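Local coordinates for diguanylate cyclase (Vibrio cholerae serotype O1, PDB 6EIB), which condenses two molecules of GTP into the signalling dinucleotide c-di-GMP through its magnesium-dependent GGDEF-type (GGEEF) domain and is involved in biofilm formation, at residues A[34-48]-A[111-123]. Numbering follows the deposited sequence.
Sequences ISIDIDNFKLINDQF and FEQNEHIYLCAGV. With EDO (1,2-ethanediol), chain K.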
loop_
_atom_site.group_PDB
_atom_site.type_symbol
_atom_site.label_atom_id
_atom_site.label_comp_id
_atom_site.label_asym_id
_atom_site.label_seq_id
_atom_site.Cartn_x
_atom_site.Cartn_y
_atom_site.Cartn_z
ATOM N N ILE A 34 2.076 -2.045 -4.343
ATOM C CA ILE A 34 2.607 -1.341 -3.147
ATOM C C ILE A 34 2.030 -1.946 -1.904
ATOM O O ILE A 34 0.810 -2.042 -1.779
ATOM C CB ILE A 34 2.236 0.162 -3.117
ATOM C CG1 ILE A 34 2.685 0.873 -4.397
ATOM C CG2 ILE A 34 2.887 0.830 -1.865
ATOM C CD1 ILE A 34 1.966 2.284 -4.624
ATOM N N SER A 35 2.898 -2.320 -0.975
ATOM C CA SER A 35 2.484 -2.811 0.324
ATOM C C SER A 35 2.739 -1.753 1.362
ATOM O O SER A 35 3.830 -1.203 1.406
ATOM C CB SER A 35 3.265 -4.079 0.721
ATOM O OG SER A 35 2.989 -5.127 -0.183
ATOM N N ILE A 36 1.737 -1.438 2.163
ATOM C CA ILE A 36 1.836 -0.347 3.128
ATOM C C ILE A 36 1.483 -0.861 4.481
ATOM O O ILE A 36 0.560 -1.643 4.603
ATOM C CB ILE A 36 0.903 0.828 2.748
ATOM C CG1 ILE A 36 1.472 1.557 1.538
ATOM C CG2 ILE A 36 0.762 1.824 3.925
ATOM C CD1 ILE A 36 0.522 2.601 0.943
ATOM N N ASP A 37 2.259 -0.482 5.501
ATOM C CA ASP A 37 1.897 -0.829 6.859
ATOM C C ASP A 37 2.001 0.441 7.700
ATOM O O ASP A 37 2.996 1.151 7.662
ATOM C CB ASP A 37 2.791 -1.942 7.409
ATOM C CG ASP A 37 2.225 -2.567 8.686
ATOM O OD1 ASP A 37 1.174 -3.250 8.609
ATOM O OD2 ASP A 37 2.862 -2.451 9.749
ATOM N N ILE A 38 0.945 0.714 8.443
ATOM C CA ILE A 38 0.915 1.859 9.328
ATOM C C ILE A 38 1.791 1.604 10.554
ATOM O O ILE A 38 1.676 0.534 11.194
ATOM C CB ILE A 38 -0.509 2.158 9.759
ATOM C CG1 ILE A 38 -1.357 2.482 8.501
ATOM C CG2 ILE A 38 -0.520 3.309 10.792
ATOM C CD1 ILE A 38 -2.859 2.597 8.787
ATOM N N ASP A 39 2.662 2.563 10.868
ATOM C CA ASP A 39 3.583 2.414 12.011
ATOM C C ASP A 39 2.847 2.634 13.311
ATOM O O ASP A 39 2.049 3.563 13.407
ATOM C CB ASP A 39 4.756 3.408 11.925
ATOM C CG ASP A 39 5.715 3.106 10.767
ATOM O OD1 ASP A 39 6.226 1.968 10.733
ATOM O OD2 ASP A 39 5.935 4.009 9.885
ATOM N N ASN A 40 3.117 1.786 14.302
ATOM C CA ASN A 40 2.528 1.932 15.631
ATOM C C ASN A 40 1.018 2.064 15.691
ATOM O O ASN A 40 0.491 2.834 16.514
ATOM C CB ASN A 40 3.136 3.146 16.349
ATOM C CG ASN A 40 4.624 3.042 16.475
ATOM O OD1 ASN A 40 5.353 3.918 16.042
ATOM N ND2 ASN A 40 5.090 1.953 17.075
ATOM N N PHE A 41 0.331 1.306 14.841
ATOM C CA PHE A 41 -1.114 1.399 14.753
ATOM C C PHE A 41 -1.745 0.845 16.017
ATOM O O PHE A 41 -2.784 1.341 16.465
ATOM C CB PHE A 41 -1.646 0.634 13.517
ATOM C CG PHE A 41 -3.085 0.921 13.208
ATOM C CD1 PHE A 41 -3.477 2.202 12.793
ATOM C CD2 PHE A 41 -4.053 -0.068 13.339
ATOM C CE1 PHE A 41 -4.818 2.480 12.516
ATOM C CE2 PHE A 41 -5.403 0.200 13.055
ATOM C CZ PHE A 41 -5.781 1.478 12.650
ATOM N N LYS A 42 -1.122 -0.182 16.593
ATOM C CA LYS A 42 -1.601 -0.709 17.862
ATOM C C LYS A 42 -1.535 0.361 18.950
ATOM O O LYS A 42 -2.487 0.525 19.702
ATOM C CB LYS A 42 -0.797 -1.931 18.283
ATOM C CG LYS A 42 -0.946 -3.078 17.321
ATOM C CD LYS A 42 -0.186 -4.301 17.813
ATOM C CE LYS A 42 -0.127 -5.331 16.713
ATOM N NZ LYS A 42 0.874 -4.865 15.695
ATOM N N LEU A 43 -0.439 1.111 19.020
ATOM C CA LEU A 43 -0.351 2.204 20.013
ATOM C C LEU A 43 -1.450 3.230 19.780
ATOM O O LEU A 43 -2.055 3.731 20.734
ATOM C CB LEU A 43 1.016 2.895 19.976
ATOM C CG LEU A 43 1.041 4.213 20.794
ATOM C CD1 LEU A 43 0.855 4.019 22.314
ATOM C CD2 LEU A 43 2.252 5.123 20.495
ATOM N N ILE A 44 -1.747 3.529 18.518
ATOM C CA ILE A 44 -2.825 4.485 18.230
ATOM C C ILE A 44 -4.180 3.994 18.767
ATOM O O ILE A 44 -4.932 4.771 19.369
ATOM C CB ILE A 44 -2.937 4.773 16.731
ATOM C CG1 ILE A 44 -1.721 5.580 16.261
ATOM C CG2 ILE A 44 -4.218 5.554 16.436
ATOM C CD1 ILE A 44 -1.585 6.986 16.924
ATOM N N ASN A 45 -4.494 2.716 18.571
ATOM C CA ASN A 45 -5.756 2.186 19.082
ATOM C C ASN A 45 -5.768 2.100 20.606
ATOM O O ASN A 45 -6.775 2.431 21.234
ATOM C CB ASN A 45 -6.058 0.810 18.459
ATOM C CG ASN A 45 -6.529 0.927 17.008
ATOM O OD1 ASN A 45 -7.726 1.057 16.731
ATOM N ND2 ASN A 45 -5.579 0.916 16.079
ATOM N N ASP A 46 -4.639 1.725 21.204
ATOM C CA ASP A 46 -4.528 1.651 22.670
ATOM C C ASP A 46 -4.767 2.999 23.314
ATOM O O ASP A 46 -5.437 3.085 24.333
ATOM C CB ASP A 46 -3.145 1.145 23.078
ATOM C CG ASP A 46 -2.945 -0.316 22.763
ATOM O OD1 ASP A 46 -3.945 -1.015 22.465
ATOM O OD2 ASP A 46 -1.762 -0.726 22.713
ATOM N N GLN A 47 -4.264 4.057 22.687
ATOM C CA GLN A 47 -4.321 5.392 23.285
ATOM C C GLN A 47 -5.568 6.188 22.895
ATOM O O GLN A 47 -6.086 6.961 23.704
ATOM C CB GLN A 47 -3.090 6.214 22.877
ATOM C CG GLN A 47 -3.088 7.639 23.461
ATOM C CD GLN A 47 -1.958 8.520 22.928
ATOM O OE1 GLN A 47 -1.174 8.099 22.069
ATOM N NE2 GLN A 47 -1.866 9.743 23.449
ATOM N N PHE A 48 -6.114 5.935 21.714
ATOM C CA PHE A 48 -7.236 6.731 21.245
ATOM C C PHE A 48 -8.496 5.922 21.021
ATOM O O PHE A 48 -9.578 6.489 20.881
ATOM C CB PHE A 48 -6.875 7.432 19.926
ATOM C CG PHE A 48 -5.719 8.368 20.039
ATOM C CD1 PHE A 48 -5.911 9.680 20.458
ATOM C CD2 PHE A 48 -4.432 7.934 19.736
ATOM C CE1 PHE A 48 -4.840 10.548 20.569
ATOM C CE2 PHE A 48 -3.349 8.792 19.852
ATOM C CZ PHE A 48 -3.555 10.101 20.275
ATOM N N PHE A 111 -6.607 14.204 15.079
ATOM C CA PHE A 111 -7.244 14.324 16.384
ATOM C C PHE A 111 -6.942 15.666 17.068
ATOM O O PHE A 111 -6.065 16.409 16.629
ATOM C CB PHE A 111 -6.814 13.188 17.322
ATOM C CG PHE A 111 -6.744 11.830 16.660
ATOM C CD1 PHE A 111 -7.726 11.412 15.767
ATOM C CD2 PHE A 111 -5.678 10.971 16.934
ATOM C CE1 PHE A 111 -7.653 10.141 15.157
ATOM C CE2 PHE A 111 -5.600 9.714 16.329
ATOM C CZ PHE A 111 -6.589 9.315 15.438
ATOM N N GLU A 112 -7.730 15.982 18.083
ATOM C CA GLU A 112 -7.546 17.207 18.857
ATOM C C GLU A 112 -6.089 17.528 19.189
ATOM O O GLU A 112 -5.723 18.706 19.293
ATOM C CB GLU A 112 -8.379 17.149 20.145
ATOM C CG GLU A 112 -8.465 18.493 20.895
ATOM C CD GLU A 112 -7.263 18.747 21.798
ATOM O OE1 GLU A 112 -7.014 19.923 22.138
ATOM O OE2 GLU A 112 -6.560 17.767 22.165
ATOM N N GLN A 113 -5.249 16.516 19.392
ATOM C CA GLN A 113 -3.881 16.867 19.754
ATOM C C GLN A 113 -2.892 16.865 18.604
ATOM O O GLN A 113 -1.684 16.896 18.846
ATOM C CB GLN A 113 -3.375 15.979 20.894
ATOM C CG GLN A 113 -3.219 14.509 20.592
ATOM C CD GLN A 113 -2.910 13.764 21.878
ATOM O OE1 GLN A 113 -3.830 13.353 22.589
ATOM N NE2 GLN A 113 -1.622 13.619 22.205
ATOM N N ASN A 114 -3.389 16.877 17.361
ATOM C CA ASN A 114 -2.509 16.961 16.200
ATOM C C ASN A 114 -1.426 15.892 16.252
ATOM O O ASN A 114 -0.249 16.162 16.054
ATOM C CB ASN A 114 -1.865 18.332 16.099
ATOM C CG ASN A 114 -2.883 19.421 15.908
ATOM O OD1 ASN A 114 -3.827 19.268 15.130
ATOM N ND2 ASN A 114 -2.715 20.527 16.638
ATOM N N GLU A 115 -1.847 14.668 16.487
ATOM C CA GLU A 115 -0.942 13.531 16.522
ATOM C C GLU A 115 -0.440 13.224 15.120
ATOM O O GLU A 115 -1.221 13.264 14.157
ATOM C CB GLU A 115 -1.670 12.325 17.101
ATOM C CG GLU A 115 -0.836 11.065 17.219
ATOM C CD GLU A 115 0.004 11.042 18.488
ATOM O OE1 GLU A 115 -0.047 12.029 19.259
ATOM O OE2 GLU A 115 0.684 10.011 18.721
ATOM N N HIS A 116 0.857 12.937 14.979
ATOM C CA HIS A 116 1.349 12.550 13.662
ATOM C C HIS A 116 1.564 11.041 13.598
ATOM O O HIS A 116 2.040 10.414 14.555
ATOM C CB HIS A 116 2.626 13.312 13.288
ATOM C CG HIS A 116 2.367 14.744 12.925
ATOM N ND1 HIS A 116 2.066 15.145 11.639
ATOM C CD2 HIS A 116 2.331 15.858 13.686
ATOM C CE1 HIS A 116 1.866 16.450 11.623
ATOM N NE2 HIS A 116 2.019 16.915 12.851
ATOM N N ILE A 117 1.089 10.453 12.510
ATOM C CA ILE A 117 1.159 9.012 12.301
ATOM C C ILE A 117 1.924 8.751 11.004
ATOM O O ILE A 117 1.813 9.531 10.051
ATOM C CB ILE A 117 -0.260 8.391 12.249
ATOM C CG1 ILE A 117 -1.081 8.876 13.436
ATOM C CG2 ILE A 117 -0.229 6.846 12.247
ATOM C CD1 ILE A 117 -2.529 8.374 13.421
ATOM N N TYR A 118 2.658 7.641 10.951
ATOM C CA TYR A 118 3.571 7.362 9.848
ATOM C C TYR A 118 3.298 5.965 9.263
ATOM O O TYR A 118 2.643 5.129 9.896
ATOM C CB TYR A 118 5.044 7.477 10.337
ATOM C CG TYR A 118 5.362 8.803 11.003
ATOM C CD1 TYR A 118 5.792 9.886 10.243
ATOM C CD2 TYR A 118 5.190 8.994 12.379
ATOM C CE1 TYR A 118 6.066 11.121 10.832
ATOM C CE2 TYR A 118 5.447 10.271 12.977
ATOM C CZ TYR A 118 5.888 11.300 12.186
ATOM O OH TYR A 118 6.165 12.555 12.704
ATOM N N LEU A 119 3.820 5.705 8.070
ATOM C CA LEU A 119 3.649 4.398 7.455
ATOM C C LEU A 119 4.946 4.016 6.774
ATOM O O LEU A 119 5.808 4.872 6.590
ATOM C CB LEU A 119 2.456 4.425 6.460
ATOM C CG LEU A 119 2.484 5.337 5.225
ATOM C CD1 LEU A 119 3.282 4.716 4.070
ATOM C CD2 LEU A 119 1.051 5.641 4.780
ATOM N N CYS A 120 5.113 2.740 6.427
ATOM C CA CYS A 120 6.235 2.329 5.584
ATOM C C CYS A 120 5.624 1.690 4.363
ATOM O O CYS A 120 4.483 1.259 4.425
ATOM C CB CYS A 120 7.161 1.323 6.271
ATOM S SG CYS A 120 8.137 2.096 7.608
ATOM N N ALA A 121 6.391 1.594 3.284
ATOM C CA ALA A 121 5.851 1.012 2.064
ATOM C C ALA A 121 6.931 0.227 1.377
ATOM O O ALA A 121 8.117 0.596 1.433
ATOM C CB ALA A 121 5.287 2.130 1.103
ATOM N N GLY A 122 6.537 -0.879 0.750
ATOM C CA GLY A 122 7.472 -1.613 -0.077
ATOM C C GLY A 122 6.835 -1.678 -1.466
ATOM O O GLY A 122 5.607 -1.807 -1.577
ATOM N N VAL A 123 7.653 -1.628 -2.505
ATOM C CA VAL A 123 7.147 -1.591 -3.892
ATOM C C VAL A 123 7.786 -2.629 -4.816
ATOM O O VAL A 123 9.002 -2.824 -4.819
ATOM C CB VAL A 123 7.402 -0.221 -4.521
ATOM C CG1 VAL A 123 6.719 -0.131 -5.879
ATOM C CG2 VAL A 123 6.945 0.892 -3.579
HETATM C C1 EDO K . 3.753 8.071 17.821
HETATM O O1 EDO K . 4.917 8.276 17.001
HETATM C C2 EDO K . 2.702 7.305 17.021
HETATM O O2 EDO K . 2.427 7.950 15.760
HETATM O O HOH W 1 3.018 6.284 13.612
HETATM O O HOH W 2 -4.286 10.907 24.539
#
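Phe48 lays one face of its ring over the CD2 rim of Phe111, the planes inclined by 40° and the centroids 4.8 Å apart. At the edge of the same ring lies the Gln113 amide, whose OE1 comes 3.6 Å from Phe48 CE1; a water joins this amide oxygen to Gln47 NE2. One helical turn back, Ile44 meets Ile117 tip to tip, CD1 to CD1 at 3.9 Å; Ile117 has CG1 anti to its carbonyl carbon and CD1 fully extended from it (chi2 177°), which carries the methyl out to Ile44.

On the strand side of the type II turn from Ile38 to Phe41, the contact becomes antiparallel pairing, an example of main-chain bonds and side-chain packing sharing one interface. Ser35 with Gly122 and Asp37 with Cys120 are the doubly hydrogen-bonded pairs, and Asp39 N adds a bond of 2.7 Å to Tyr118 O. On one face Leu119 CD1 touches Ile36 CG2 at 3.8 Å. The other carries Asp37, a probable magnesium ligand close to Glu80, and Ser35, whose OG is hydrogen-bonded to that of Ser140. Asp39 OD2, beside Cys120 SG, accepts a hydrogen bond from Asn153 N.

Strands 31-38 and 119-125 are inner strands of the GGDEF-domain sheet, bordered by 81-87 and 154-157 respectively; helices 50-67 and 91-107 pack on the Ile36 and Leu119 face, helix 133-148 on that of Ser35 and Cys120.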